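Local coordinates for protein uncharacterized HTH-type transcriptional regulator HI_0893 (Haemophilus influenzae, PDB 3QKX) that probably acts as a TetR-family transcription factor that binds cis-regulatory DNA through a helix-turn-helix motif to control the expression of target genes, at residues Gln87-Lys90 against Asn91-Phe95. Numbering follows the deposited sequence.
Sequences QMWK and NIWYF. With SO4 (sulfate ion), chain F.
Trp89 and Trp93, one turn apart on helix 81-98, both hold CG trans to the backbone N (chi1 -160° and 171°), which sends the two indoles out side by side in the same direction. Their near-parallel planes are slid so far that the rings barely overlap; the tight spot is Trp89 CZ3 against Trp93 CB, 3.4 Å. Large flat side chains suit this buried flank, where Leu159 of helix 154-165 touches both indoles, and Trp89 NE1 is satisfied by Thr155 OG1. On another flank, the longer Gln87 bends at chi2 (65°) to bring its amide across that of Asn91. Gln87 NE2 donates to Asn91 OD1 at 2.9 Å, arriving above the acceptor's carbonyl plane instead of along a lone pair. The short Asn91 suits its buried site by offering donor and acceptor at once: its ND2 donates to the backbone O of Lys73, so both ends of its amide are used. Lys90 lies near a sulfate, probably from the crystallisation liquor, that Arg86 binds. The chemistry thus divides the helix: indoles pack into the C-terminal domain, while Gln87, itself partly exposed, and the Lys73 carbonyl satisfy the buried amide of Asn91.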
loop_
_atom_site.group_PDB
_atom_site.type_symbol
_atom_site.label_atom_id
_atom_site.label_comp_id
_atom_site.label_asym_id
_atom_site.label_seq_id
_atom_site.Cartn_x
_atom_site.Cartn_y
_atom_site.Cartn_z
ATOM N N GLN A 87 15.172 -14.788 1.335
ATOM C CA GLN A 87 14.203 -15.786 0.850
ATOM C C GLN A 87 12.779 -15.267 0.983
ATOM O O GLN A 87 11.991 -15.401 0.065
ATOM C CB GLN A 87 14.334 -17.079 1.639
ATOM C CG GLN A 87 13.456 -18.252 1.138
ATOM C CD GLN A 87 13.862 -18.692 -0.241
ATOM O OE1 GLN A 87 14.943 -19.208 -0.422
ATOM N NE2 GLN A 87 13.024 -18.424 -1.227
HETATM N N MSE A 88 12.451 -14.704 2.142
HETATM C CA MSE A 88 11.101 -14.192 2.380
HETATM C C MSE A 88 10.781 -13.048 1.425
HETATM O O MSE A 88 9.669 -12.955 0.930
HETATM C CB MSE A 88 10.922 -13.733 3.840
HETATM C CG MSE A 88 10.707 -14.870 4.810
HETATM SE SE MSE A 88 10.213 -14.220 6.592
HETATM C CE MSE A 88 11.901 -13.391 7.130
ATOM N N TRP A 89 11.751 -12.179 1.166
ATOM C CA TRP A 89 11.558 -11.082 0.206
ATOM C C TRP A 89 11.219 -11.641 -1.175
ATOM O O TRP A 89 10.256 -11.225 -1.795
ATOM C CB TRP A 89 12.822 -10.216 0.119
ATOM C CG TRP A 89 12.565 -8.862 -0.441
ATOM C CD1 TRP A 89 12.383 -7.724 0.260
ATOM C CD2 TRP A 89 12.465 -8.509 -1.817
ATOM N NE1 TRP A 89 12.148 -6.675 -0.585
ATOM C CE2 TRP A 89 12.179 -7.134 -1.871
ATOM C CE3 TRP A 89 12.560 -9.228 -3.021
ATOM C CZ2 TRP A 89 12.021 -6.461 -3.048
ATOM C CZ3 TRP A 89 12.381 -8.560 -4.185
ATOM C CH2 TRP A 89 12.121 -7.176 -4.199
ATOM N N LYS A 90 12.021 -12.598 -1.633
ATOM C CA LYS A 90 11.861 -13.205 -2.951
ATOM C C LYS A 90 10.559 -13.980 -3.044
ATOM O O LYS A 90 9.874 -13.966 -4.089
ATOM C CB LYS A 90 13.020 -14.161 -3.243
ATOM C CG LYS A 90 14.377 -13.495 -3.394
ATOM C CD LYS A 90 15.474 -14.507 -3.188
ATOM C CE LYS A 90 15.972 -15.109 -4.509
ATOM N NZ LYS A 90 17.043 -16.132 -4.285
ATOM N N ASN A 91 10.209 -14.672 -1.961
ATOM C CA ASN A 91 8.936 -15.379 -1.918
ATOM C C ASN A 91 7.785 -14.428 -2.198
ATOM O O ASN A 91 6.924 -14.737 -2.998
ATOM C CB ASN A 91 8.678 -16.018 -0.565
ATOM C CG ASN A 91 9.586 -17.215 -0.265
ATOM O OD1 ASN A 91 10.157 -17.827 -1.153
ATOM N ND2 ASN A 91 9.739 -17.514 1.018
ATOM N N ILE A 92 7.789 -13.260 -1.553
ATOM C CA ILE A 92 6.719 -12.296 -1.746
ATOM C C ILE A 92 6.754 -11.734 -3.151
ATOM O O ILE A 92 5.715 -11.616 -3.788
ATOM C CB ILE A 92 6.810 -11.121 -0.746
ATOM C CG1 ILE A 92 6.589 -11.609 0.684
ATOM C CG2 ILE A 92 5.771 -10.063 -1.065
ATOM C CD1 ILE A 92 6.699 -10.462 1.751
ATOM N N TRP A 93 7.952 -11.383 -3.619
ATOM C CA TRP A 93 8.141 -10.743 -4.927
ATOM C C TRP A 93 7.656 -11.627 -6.047
ATOM O O TRP A 93 6.828 -11.210 -6.864
ATOM C CB TRP A 93 9.620 -10.394 -5.139
ATOM C CG TRP A 93 9.942 -9.937 -6.507
ATOM C CD1 TRP A 93 10.553 -10.660 -7.500
ATOM C CD2 TRP A 93 9.653 -8.662 -7.068
ATOM N NE1 TRP A 93 10.663 -9.907 -8.631
ATOM C CE2 TRP A 93 10.119 -8.674 -8.397
ATOM C CE3 TRP A 93 9.051 -7.514 -6.585
ATOM C CZ2 TRP A 93 9.993 -7.588 -9.234
ATOM C CZ3 TRP A 93 8.925 -6.423 -7.439
ATOM C CH2 TRP A 93 9.395 -6.474 -8.735
ATOM N N TYR A 94 8.154 -12.858 -6.075
ATOM C CA TYR A 94 7.772 -13.800 -7.113
ATOM C C TYR A 94 6.342 -14.271 -6.969
ATOM O O TYR A 94 5.748 -14.653 -7.957
ATOM C CB TYR A 94 8.717 -15.009 -7.146
ATOM C CG TYR A 94 10.101 -14.646 -7.617
ATOM C CD1 TYR A 94 10.318 -14.164 -8.911
ATOM C CD2 TYR A 94 11.199 -14.791 -6.777
ATOM C CE1 TYR A 94 11.591 -13.819 -9.345
ATOM C CE2 TYR A 94 12.464 -14.443 -7.188
ATOM C CZ TYR A 94 12.663 -13.954 -8.466
ATOM O OH TYR A 94 13.939 -13.619 -8.848
ATOM N N PHE A 95 5.794 -14.273 -5.753
ATOM C CA PHE A 95 4.400 -14.678 -5.565
ATOM C C PHE A 95 3.454 -13.683 -6.208
ATOM O O PHE A 95 2.491 -14.093 -6.891
ATOM C CB PHE A 95 4.050 -14.829 -4.096
ATOM C CG PHE A 95 2.591 -15.064 -3.845
ATOM C CD1 PHE A 95 2.040 -16.313 -4.035
ATOM C CD2 PHE A 95 1.767 -14.037 -3.396
ATOM C CE1 PHE A 95 0.702 -16.541 -3.797
ATOM C CE2 PHE A 95 0.420 -14.269 -3.154
ATOM C CZ PHE A 95 -0.103 -15.517 -3.354
HETATM S S SO4 F . 20.923 -17.636 -4.474
HETATM O O1 SO4 F . 20.163 -18.485 -3.550
HETATM O O2 SO4 F . 21.842 -16.758 -3.745
HETATM O O3 SO4 F . 19.984 -16.843 -5.273
HETATM O O4 SO4 F . 21.720 -18.461 -5.376
#